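Local coordinates for protein flavoenzyme PA4991 (Pseudomonas aeruginosa PAO1, PDB 5EZ7) that probably works as an FAD-dependent oxidoreductase of the DAO family, binding one FAD per subunit, although its physiological substrate is unknown, at residues 308-312 with 388-392. Residues are numbered along the deposited sequence; the frame is centred on the assembly and turned at random.
Sequences AQWAT and EVAFA
The outermost strand of the eight-stranded mixed sheet, 309-320, receives the C-terminus of the chain on one of its faces, with Phe391 reaching across to Gln309 and Ala311. It is a worked example of how a chain end can lie against a sheet largely through one aromatic ring: no hydrogen bond joins 308-312 to 388-392, and the contact rests on van der Waals packing. In Phe391 CG stands beside the backbone N and anti to the carbonyl carbon (chi1 -52°), which sends the ring out from the chain end toward the strand. Its leading end lies between the two residues that the strand turns to this side. CE1 of Phe391 is 3.7 Å from CB of Gln309, and CZ of Phe391 lies 3.9 Å from the methyl CB of Ala311. Between them the ring also nears the backbone, with CE1 of Phe391 3.9 Å from N of Trp310. The Gln309 chain runs extended past the ring in the opposite direction, bringing its NE2 to 3.8 Å from CD1 of Phe391; the amide plane is inclined 63° to the ring, so the two groups do not stack flat. The same Ala311 methyl also meets CB of Ala390 at 4.2 Å. Trp310 points to the opposite face, packing on Ile289 and Ala292 of helix 285-299. At its start the edge strand thus has that helix on one face and the C-terminal tail on the other, while adjacent strand 224-236 pairs with it by backbone hydrogen bonds, Lys235 with Gln309 and Met233 with Ala311; the side chains of Phe391 and Ala390 also rest on Lys235 and Met233.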
ATOM      1  N   ALA A 308     -10.846  20.869 -16.561  1.00 35.96           N
ATOM      2  CA  ALA A 308     -10.182  19.765 -15.935  1.00 33.55           C
ATOM      3  C   ALA A 308      -9.868  18.695 -16.948  1.00 33.47           C
ATOM      4  O   ALA A 308     -10.573  18.534 -17.938  1.00 33.71           O
ATOM      5  CB  ALA A 308     -11.037  19.195 -14.840  1.00 32.27           C
ATOM      6  N   GLN A 309      -8.802  17.953 -16.701  1.00 32.25           N
ATOM      7  CA  GLN A 309      -8.599  16.707 -17.427  1.00 32.89           C
ATOM      8  C   GLN A 309      -9.062  15.547 -16.550  1.00 30.98           C
ATOM      9  O   GLN A 309      -8.965  15.640 -15.324  1.00 30.35           O
ATOM     10  CB  GLN A 309      -7.140  16.506 -17.776  1.00 33.57           C
ATOM     11  CG  GLN A 309      -6.541  17.564 -18.686  1.00 35.58           C
ATOM     12  CD  GLN A 309      -5.061  17.341 -18.724  1.00 36.36           C
ATOM     13  OE1 GLN A 309      -4.338  17.872 -17.888  1.00 39.18           O
ATOM     14  NE2 GLN A 309      -4.622  16.419 -19.564  1.00 36.15           N
ATOM     15  N   TRP A 310      -9.514  14.476 -17.207  1.00 30.02           N
ATOM     16  CA  TRP A 310     -10.164  13.339 -16.589  1.00 29.35           C
ATOM     17  C   TRP A 310      -9.567  12.052 -17.117  1.00 29.44           C
ATOM     18  O   TRP A 310      -9.384  11.885 -18.319  1.00 30.45           O
ATOM     19  CB  TRP A 310     -11.637  13.297 -16.947  1.00 29.93           C
ATOM     20  CG  TRP A 310     -12.398  14.471 -16.506  1.00 30.50           C
ATOM     21  CD1 TRP A 310     -12.537  15.670 -17.183  1.00 31.65           C
ATOM     22  CD2 TRP A 310     -13.174  14.595 -15.311  1.00 30.00           C
ATOM     23  NE1 TRP A 310     -13.343  16.514 -16.466  1.00 31.80           N
ATOM     24  CE2 TRP A 310     -13.738  15.884 -15.312  1.00 30.93           C
ATOM     25  CE3 TRP A 310     -13.446  13.739 -14.232  1.00 29.90           C
ATOM     26  CZ2 TRP A 310     -14.541  16.342 -14.276  1.00 31.25           C
ATOM     27  CZ3 TRP A 310     -14.245  14.192 -13.208  1.00 29.86           C
ATOM     28  CH2 TRP A 310     -14.784  15.483 -13.235  1.00 30.82           C
ATOM     29  N   ALA A 311      -9.296  11.126 -16.210  1.00 28.71           N
ATOM     30  CA  ALA A 311      -8.855   9.785 -16.573  1.00 28.31           C
ATOM     31  C   ALA A 311      -9.394   8.785 -15.557  1.00 27.40           C
ATOM     32  O   ALA A 311      -9.881   9.163 -14.496  1.00 28.63           O
ATOM     33  CB  ALA A 311      -7.332   9.757 -16.599  1.00 27.80           C
ATOM     34  N   THR A 312      -9.317   7.504 -15.863  1.00 27.53           N
ATOM     35  CA  THR A 312      -9.658   6.488 -14.891  1.00 27.26           C
ATOM     36  C   THR A 312      -8.558   5.454 -14.824  1.00 27.95           C
ATOM     37  O   THR A 312      -7.663   5.408 -15.685  1.00 28.13           O
ATOM     38  CB  THR A 312     -10.991   5.822 -15.178  1.00 27.96           C
ATOM     39  OG1 THR A 312     -10.812   4.817 -16.176  1.00 28.68           O
ATOM     40  CG2 THR A 312     -12.033   6.869 -15.594  1.00 28.46           C
ATOM     41  N   GLU A 388       0.956  11.252 -12.502  1.00 41.47           N
ATOM     42  CA  GLU A 388       2.027  11.768 -13.348  1.00 43.33           C
ATOM     43  C   GLU A 388       2.047  11.084 -14.707  1.00 43.48           C
ATOM     44  O   GLU A 388       2.302  11.730 -15.706  1.00 47.17           O
ATOM     45  CB  GLU A 388       3.391  11.753 -12.644  1.00 44.57           C
ATOM     46  CG  GLU A 388       3.451  12.692 -11.423  1.00 44.77           C
ATOM     47  CD  GLU A 388       3.367  14.202 -11.746  1.00 47.54           C
ATOM     48  OE1 GLU A 388       3.114  14.989 -10.787  1.00 48.05           O
ATOM     49  OE2 GLU A 388       3.562  14.636 -12.924  1.00 47.60           O
ATOM     50  N   VAL A 389       1.696   9.814 -14.777  1.00 43.85           N
ATOM     51  CA  VAL A 389       1.728   9.086 -16.062  1.00 44.90           C
ATOM     52  C   VAL A 389       0.475   9.340 -16.922  1.00 42.90           C
ATOM     53  O   VAL A 389       0.560   9.428 -18.147  1.00 43.24           O
ATOM     54  CB  VAL A 389       1.925   7.560 -15.824  1.00 46.77           C
ATOM     55  CG1 VAL A 389       2.074   6.812 -17.154  1.00 48.18           C
ATOM     56  CG2 VAL A 389       3.140   7.294 -14.920  1.00 45.45           C
ATOM     57  N   ALA A 390      -0.683   9.470 -16.280  1.00 41.49           N
ATOM     58  CA  ALA A 390      -1.971   9.572 -17.011  1.00 41.17           C
ATOM     59  C   ALA A 390      -2.176  10.942 -17.682  1.00 41.02           C
ATOM     60  O   ALA A 390      -2.839  11.048 -18.690  1.00 41.67           O
ATOM     61  CB  ALA A 390      -3.151   9.231 -16.097  1.00 39.59           C
ATOM     62  N   PHE A 391      -1.623  11.997 -17.123  1.00 41.31           N
ATOM     63  CA  PHE A 391      -1.733  13.304 -17.749  1.00 42.19           C
ATOM     64  C   PHE A 391      -0.397  13.763 -18.316  1.00 47.83           C
ATOM     65  O   PHE A 391      -0.373  14.649 -19.174  1.00 51.20           O
ATOM     66  CB  PHE A 391      -2.283  14.294 -16.727  1.00 38.89           C
ATOM     67  CG  PHE A 391      -3.566  13.823 -16.062  1.00 35.56           C
ATOM     68  CD1 PHE A 391      -4.768  13.794 -16.774  1.00 34.09           C
ATOM     69  CD2 PHE A 391      -3.575  13.385 -14.735  1.00 32.47           C
ATOM     70  CE1 PHE A 391      -5.947  13.358 -16.177  1.00 32.89           C
ATOM     71  CE2 PHE A 391      -4.761  12.947 -14.141  1.00 31.94           C
ATOM     72  CZ  PHE A 391      -5.946  12.938 -14.863  1.00 31.88           C
ATOM     73  N   ALA A 392       0.703  13.130 -17.885  1.00 53.63           N
ATOM     74  CA  ALA A 392       2.077  13.672 -18.079  1.00 59.53           C
ATOM     75  C   ALA A 392       3.190  12.600 -18.052  1.00 58.25           C
ATOM     76  O   ALA A 392       3.778  12.262 -19.074  1.00 59.62           O
ATOM     77  CB  ALA A 392       2.364  14.745 -17.019  1.00 59.82           C
TER